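Side-chain contacts in piwi domain-containing protein (Vanderwaltozyma polyspora, PDB 5THE), which is a budding-yeast Argonaute, probably binding RNA, whose C-terminal lobe, described here, contributes to the selectivity of RNA target cleavage: residues G309-T314 and G345-Q350; D349-V354 and H453-Y458. All blocks are in the same frame, centred on the assembly; numbering follows the deposited sequence.

Both contacts lie in the Piwi domain, on the same side of the chain's centre, with their centres about 9 Å apart. The chain passes first through loop 309-314, then through 345-350 after strand 339-344, and straight on into helix 351-373, so that contact 2 begins on Asp-349 and Gln-350, where contact 1 ends. The second segment of contact 2, on strand 452-459, follows about a hundred residues later. Contact 1 is largely polar and near the surface, whereas contact 2 is largely buried. Val-346 CG2 packs on Val-354 CG2 at 3.6 Å, joining the two. Together they seat the start of one helix of the RNase H-like fold against a loop and a strand.

Contact 1: G309-T314 and G345-Q350; sequences GEEIIT and GVSVDQ
Glu-311 reaches from one loop of the Piwi domain to another, meeting Ser-347 and Gln-350 where the chain of this RNase H-like fold leaves strand 339-344 and turns into helix 351-373. Along the second loop, Gly-345 comes first. Its positive phi suits glycine. A water lies between Gly-345 O and Glu-311 OE1, but at 2.5 Å from each oxygen it is unusually close, and the bridge it would make between the loops is doubtful. Arg-343 bonds to both loops, NH1 to Gly-345 O and NH2 to Glu-311 O.

Ser-347 makes the direct polar link. Its OG lies beside its own backbone N (chi1 -45°) and donates to Glu-311 OE1 at 2.9 Å, on the syn lone pair, the side of the other carboxylate oxygen. A short hydroxyl suits this place because the glutamate, extended beyond CG, spans most of the gap itself. The backbone of the second loop then closes into a turn, Gln-350 N bonding to Ser-347 O at 3.0 Å.

Gln-350 bends at chi2 (-62°), bringing its flexible chain across Glu-311 at about a right angle, with amide and carboxylate planes 72° apart. NE2 stands 3.5 Å from Glu-311 OE2, a polar neighbour rather than a hydrogen bond, and CG comes equally close to that oxygen. Ile-312, which also touches Gln-353, Ile-357 and Glu-358 of helix 351-373, packs its CG1 and CD1 against the amide oxygen and CB of Gln-350. Ile-312 CD1 lies 4.0 Å from Gln-350 CB and 3.7 Å from Gln-350 OE1, which has Ile-312 CG1 at the same distance.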
loop_
_atom_site.group_PDB
_atom_site.type_symbol
_atom_site.label_atom_id
_atom_site.label_comp_id
_atom_site.label_asym_id
_atom_site.label_seq_id
_atom_site.Cartn_x
_atom_site.Cartn_y
_atom_site.Cartn_z
ATOM N N GLY A 309 -11.610 19.498 4.310
ATOM C CA GLY A 309 -12.422 18.468 4.938
ATOM C C GLY A 309 -13.400 17.792 3.998
ATOM O O GLY A 309 -14.468 17.344 4.437
ATOM N N GLU A 310 -13.073 17.709 2.716
ATOM C CA GLU A 310 -13.986 17.111 1.747
ATOM C C GLU A 310 -13.715 15.613 1.684
ATOM O O GLU A 310 -12.660 15.184 1.207
ATOM C CB GLU A 310 -13.847 17.760 0.374
ATOM C CG GLU A 310 -14.661 17.033 -0.679
ATOM C CD GLU A 310 -14.998 17.902 -1.863
ATOM O OE1 GLU A 310 -14.795 19.130 -1.764
ATOM O OE2 GLU A 310 -15.467 17.357 -2.889
ATOM N N GLU A 311 -14.681 14.823 2.147
ATOM C CA GLU A 311 -14.513 13.376 2.243
ATOM C C GLU A 311 -14.828 12.641 0.947
ATOM O O GLU A 311 -14.223 11.597 0.681
ATOM C CB GLU A 311 -15.395 12.812 3.357
ATOM C CG GLU A 311 -15.196 13.458 4.716
ATOM C CD GLU A 311 -15.824 12.645 5.834
ATOM O OE1 GLU A 311 -15.176 11.689 6.315
ATOM O OE2 GLU A 311 -16.974 12.952 6.216
ATOM N N ILE A 312 -15.751 13.144 0.132
ATOM C CA ILE A 312 -16.157 12.456 -1.091
ATOM C C ILE A 312 -15.214 12.855 -2.219
ATOM O O ILE A 312 -14.960 14.048 -2.442
ATOM C CB ILE A 312 -17.619 12.774 -1.450
ATOM C CG1 ILE A 312 -18.556 12.340 -0.325
ATOM C CG2 ILE A 312 -18.011 12.091 -2.740
ATOM C CD1 ILE A 312 -18.398 10.894 0.070
ATOM N N ILE A 313 -14.671 11.855 -2.914
ATOM C CA ILE A 313 -13.790 12.101 -4.052
ATOM C C ILE A 313 -14.651 12.349 -5.281
ATOM O O ILE A 313 -14.955 11.415 -6.037
ATOM C CB ILE A 313 -12.824 10.929 -4.317
ATOM C CG1 ILE A 313 -12.225 10.384 -3.021
ATOM C CG2 ILE A 313 -11.742 11.377 -5.250
ATOM C CD1 ILE A 313 -11.491 9.017 -3.193
ATOM N N THR A 314 -15.016 13.615 -5.497
ATOM C CA THR A 314 -16.003 13.966 -6.514
ATOM C C THR A 314 -15.596 13.489 -7.898
ATOM O O THR A 314 -16.432 13.009 -8.671
ATOM C CB THR A 314 -16.216 15.478 -6.542
ATOM O OG1 THR A 314 -16.547 15.930 -5.230
ATOM C CG2 THR A 314 -17.350 15.830 -7.496
ATOM N N GLY A 345 -10.924 5.698 4.345
ATOM C CA GLY A 345 -10.964 7.070 4.792
ATOM C C GLY A 345 -12.354 7.625 4.596
ATOM O O GLY A 345 -12.524 8.668 3.947
ATOM N N VAL A 346 -13.361 6.919 5.121
ATOM C CA VAL A 346 -14.756 7.260 4.863
ATOM C C VAL A 346 -15.598 7.005 6.109
ATOM O O VAL A 346 -15.387 6.028 6.833
ATOM C CB VAL A 346 -15.314 6.484 3.650
ATOM C CG1 VAL A 346 -15.314 4.979 3.915
ATOM C CG2 VAL A 346 -16.703 6.985 3.298
ATOM N N SER A 347 -16.553 7.904 6.355
ATOM C CA SER A 347 -17.487 7.777 7.460
ATOM C C SER A 347 -18.707 6.986 7.011
ATOM O O SER A 347 -19.074 6.978 5.833
ATOM C CB SER A 347 -17.927 9.152 7.974
ATOM O OG SER A 347 -16.829 10.038 8.114
ATOM N N VAL A 348 -19.341 6.326 7.973
ATOM C CA VAL A 348 -20.553 5.566 7.698
ATOM C C VAL A 348 -21.629 6.449 7.072
ATOM O O VAL A 348 -22.356 6.015 6.167
ATOM C CB VAL A 348 -21.045 4.904 8.993
ATOM C CG1 VAL A 348 -22.409 4.280 8.790
ATOM C CG2 VAL A 348 -20.021 3.875 9.444
ATOM N N ASP A 349 -21.756 7.697 7.534
ATOM C CA ASP A 349 -22.820 8.527 6.982
ATOM C C ASP A 349 -22.508 9.015 5.579
ATOM O O ASP A 349 -23.390 9.582 4.931
ATOM C CB ASP A 349 -23.131 9.717 7.898
ATOM C CG ASP A 349 -21.898 10.323 8.516
ATOM O OD1 ASP A 349 -20.848 10.361 7.847
ATOM O OD2 ASP A 349 -21.985 10.768 9.679
ATOM N N GLN A 350 -21.303 8.768 5.075
ATOM C CA GLN A 350 -20.940 9.144 3.718
ATOM C C GLN A 350 -21.140 8.015 2.705
ATOM O O GLN A 350 -20.930 8.238 1.508
ATOM C CB GLN A 350 -19.489 9.629 3.698
ATOM C CG GLN A 350 -19.258 10.922 4.489
ATOM C CD GLN A 350 -20.054 12.123 3.949
ATOM O OE1 GLN A 350 -20.564 12.109 2.820
ATOM N NE2 GLN A 350 -20.152 13.173 4.760
HETATM O O HOH W 1 -13.377 10.764 4.900
#

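Contact 2: D349-V354 and H453-Y458; sequences DQFSQV and HYWCLY
Phe-351 drives an edge of its ring into one face of Trp-455, a T-shaped (edge-to-face) pair with the phenylalanine and five-membered ring centroids 4.6 Å apart and the planes at 62°. Phe-351 CE2 comes down to 3.3 Å from Trp-455 CD2, while CZ stands over the CG-CD1 side. The residue types suit each other, a broad indole face receiving the edge of a flat ring. On the opposite face of the indole lies His-453 NE2, offset toward the rim; that nitrogen is bonded to Asp-436. With an alanine here instead of Trp-455, the Phe-351 edge is likely to lose the aromatic face it meets, and the His-453 ring to be uncovered on the indole's side.

A CH-pi contact engages the phenylalanine's face: Leu-457 CD2 sits 3.8 Å from the ring centroid of Phe-351, 25° off the normal. In the aliphatic packing, Leu-457 CD1 lies between Val-354 CG1, 3.8 Å away, and the near rim of the phenylalanine at CD1. A forked side chain suits this place. Val-354 CG1 stands anti to the backbone N (chi1 168°), on the leucine's side.

Phe-351 and Val-354 share one side of the helix's first turn, as Trp-455 and Leu-457 share one side of the strand, with Leu-457 and Tyr-458 forming a classic beta bulge opposite Cys-385. This is apolar helix-on-sheet packing, as in the RNase H-like core of Piwi domains.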
loop_
_atom_site.group_PDB
_atom_site.type_symbol
_atom_site.label_atom_id
_atom_site.label_comp_id
_atom_site.label_asym_id
_atom_site.label_seq_id
_atom_site.Cartn_x
_atom_site.Cartn_y
_atom_site.Cartn_z
ATOM N N ASP A 349 -21.756 7.697 7.534
ATOM C CA ASP A 349 -22.820 8.527 6.982
ATOM C C ASP A 349 -22.508 9.015 5.579
ATOM O O ASP A 349 -23.390 9.582 4.931
ATOM C CB ASP A 349 -23.131 9.717 7.898
ATOM C CG ASP A 349 -21.898 10.323 8.516
ATOM O OD1 ASP A 349 -20.848 10.361 7.847
ATOM O OD2 ASP A 349 -21.985 10.768 9.679
ATOM N N GLN A 350 -21.303 8.768 5.075
ATOM C CA GLN A 350 -20.940 9.144 3.718
ATOM C C GLN A 350 -21.140 8.015 2.705
ATOM O O GLN A 350 -20.930 8.238 1.508
ATOM C CB GLN A 350 -19.489 9.629 3.698
ATOM C CG GLN A 350 -19.258 10.922 4.489
ATOM C CD GLN A 350 -20.054 12.123 3.949
ATOM O OE1 GLN A 350 -20.564 12.109 2.820
ATOM N NE2 GLN A 350 -20.152 13.173 4.760
ATOM N N PHE A 351 -21.551 6.823 3.155
ATOM C CA PHE A 351 -21.620 5.661 2.270
ATOM C C PHE A 351 -22.507 5.933 1.061
ATOM O O PHE A 351 -22.162 5.567 -0.070
ATOM C CB PHE A 351 -22.157 4.440 3.024
ATOM C CG PHE A 351 -21.171 3.812 3.963
ATOM C CD1 PHE A 351 -19.857 4.251 4.021
ATOM C CD2 PHE A 351 -21.564 2.763 4.788
ATOM C CE1 PHE A 351 -18.955 3.651 4.888
ATOM C CE2 PHE A 351 -20.666 2.158 5.658
ATOM C CZ PHE A 351 -19.365 2.597 5.706
ATOM N N SER A 352 -23.665 6.559 1.289
ATOM C CA SER A 352 -24.598 6.803 0.198
ATOM C C SER A 352 -23.964 7.685 -0.872
ATOM O O SER A 352 -24.167 7.469 -2.079
ATOM C CB SER A 352 -25.874 7.440 0.751
ATOM O OG SER A 352 -26.917 7.353 -0.203
ATOM N N GLN A 353 -23.170 8.665 -0.444
ATOM C CA GLN A 353 -22.482 9.550 -1.373
ATOM C C GLN A 353 -21.329 8.845 -2.078
ATOM O O GLN A 353 -21.054 9.128 -3.248
ATOM C CB GLN A 353 -21.993 10.794 -0.629
ATOM C CG GLN A 353 -23.121 11.736 -0.259
ATOM C CD GLN A 353 -23.970 12.093 -1.474
ATOM O OE1 GLN A 353 -25.027 11.497 -1.706
ATOM N NE2 GLN A 353 -23.501 13.052 -2.265
ATOM N N VAL A 354 -20.645 7.925 -1.393
ATOM C CA VAL A 354 -19.627 7.116 -2.068
ATOM C C VAL A 354 -20.232 6.391 -3.264
ATOM O O VAL A 354 -19.651 6.354 -4.357
ATOM C CB VAL A 354 -18.971 6.121 -1.089
ATOM C CG1 VAL A 354 -18.133 5.103 -1.866
ATOM C CG2 VAL A 354 -18.113 6.861 -0.042
ATOM N N HIS A 453 -13.183 -3.184 9.706
ATOM C CA HIS A 453 -14.618 -3.210 9.430
ATOM C C HIS A 453 -14.840 -2.909 7.947
ATOM O O HIS A 453 -14.466 -1.836 7.463
ATOM C CB HIS A 453 -15.359 -2.202 10.319
ATOM C CG HIS A 453 -16.828 -2.480 10.442
ATOM N ND1 HIS A 453 -17.655 -1.774 11.286
ATOM C CD2 HIS A 453 -17.615 -3.392 9.818
ATOM C CE1 HIS A 453 -18.890 -2.239 11.181
ATOM N NE2 HIS A 453 -18.893 -3.218 10.295
ATOM N N TYR A 454 -15.424 -3.868 7.230
ATOM C CA TYR A 454 -15.640 -3.781 5.798
ATOM C C TYR A 454 -17.121 -3.618 5.508
ATOM O O TYR A 454 -17.963 -4.235 6.168
ATOM C CB TYR A 454 -15.173 -5.040 5.070
ATOM C CG TYR A 454 -13.720 -5.398 5.165
ATOM C CD1 TYR A 454 -13.231 -6.136 6.242
ATOM C CD2 TYR A 454 -12.840 -5.055 4.145
ATOM C CE1 TYR A 454 -11.893 -6.493 6.306
ATOM C CE2 TYR A 454 -11.505 -5.402 4.201
ATOM C CZ TYR A 454 -11.034 -6.130 5.276
ATOM O OH TYR A 454 -9.691 -6.487 5.327
ATOM N N TRP A 455 -17.430 -2.841 4.478
ATOM C CA TRP A 455 -18.780 -2.780 3.943
ATOM C C TRP A 455 -18.723 -2.964 2.436
ATOM O O TRP A 455 -17.990 -2.249 1.755
ATOM C CB TRP A 455 -19.450 -1.448 4.278
ATOM C CG TRP A 455 -19.422 -1.083 5.742
ATOM C CD1 TRP A 455 -18.320 -0.740 6.501
ATOM C CD2 TRP A 455 -20.546 -0.978 6.607
ATOM N NE1 TRP A 455 -18.701 -0.445 7.790
ATOM C CE2 TRP A 455 -20.064 -0.577 7.881
ATOM C CE3 TRP A 455 -21.917 -1.179 6.435
ATOM C CZ2 TRP A 455 -20.907 -0.387 8.971
ATOM C CZ3 TRP A 455 -22.757 -0.987 7.526
ATOM C CH2 TRP A 455 -22.247 -0.594 8.779
ATOM N N CYS A 456 -19.495 -3.909 1.912
ATOM C CA CYS A 456 -19.772 -3.897 0.484
ATOM C C CYS A 456 -20.879 -2.873 0.245
ATOM O O CYS A 456 -22.026 -3.085 0.654
ATOM C CB CYS A 456 -20.177 -5.276 -0.021
ATOM S SG CYS A 456 -20.528 -5.246 -1.816
ATOM N N LEU A 457 -20.533 -1.754 -0.390
ATOM C CA LEU A 457 -21.482 -0.679 -0.648
ATOM C C LEU A 457 -22.162 -0.811 -2.003
ATOM O O LEU A 457 -23.234 -0.226 -2.213
ATOM C CB LEU A 457 -20.769 0.674 -0.584
ATOM C CG LEU A 457 -20.028 1.059 0.706
ATOM C CD1 LEU A 457 -19.475 2.483 0.610
ATOM C CD2 LEU A 457 -20.945 0.933 1.898
ATOM N N TYR A 458 -21.569 -1.561 -2.928
ATOM C CA TYR A 458 -22.100 -1.656 -4.280
ATOM C C TYR A 458 -21.494 -2.880 -4.933
ATOM O O TYR A 458 -20.306 -3.139 -4.775
ATOM C CB TYR A 458 -21.770 -0.419 -5.115
ATOM C CG TYR A 458 -22.700 -0.217 -6.290
ATOM C CD1 TYR A 458 -24.032 0.107 -6.080
ATOM C CD2 TYR A 458 -22.246 -0.324 -7.614
ATOM C CE1 TYR A 458 -24.904 0.318 -7.149
ATOM C CE2 TYR A 458 -23.118 -0.110 -8.700
ATOM C CZ TYR A 458 -24.448 0.210 -8.447
ATOM O OH TYR A 458 -25.350 0.430 -9.468
#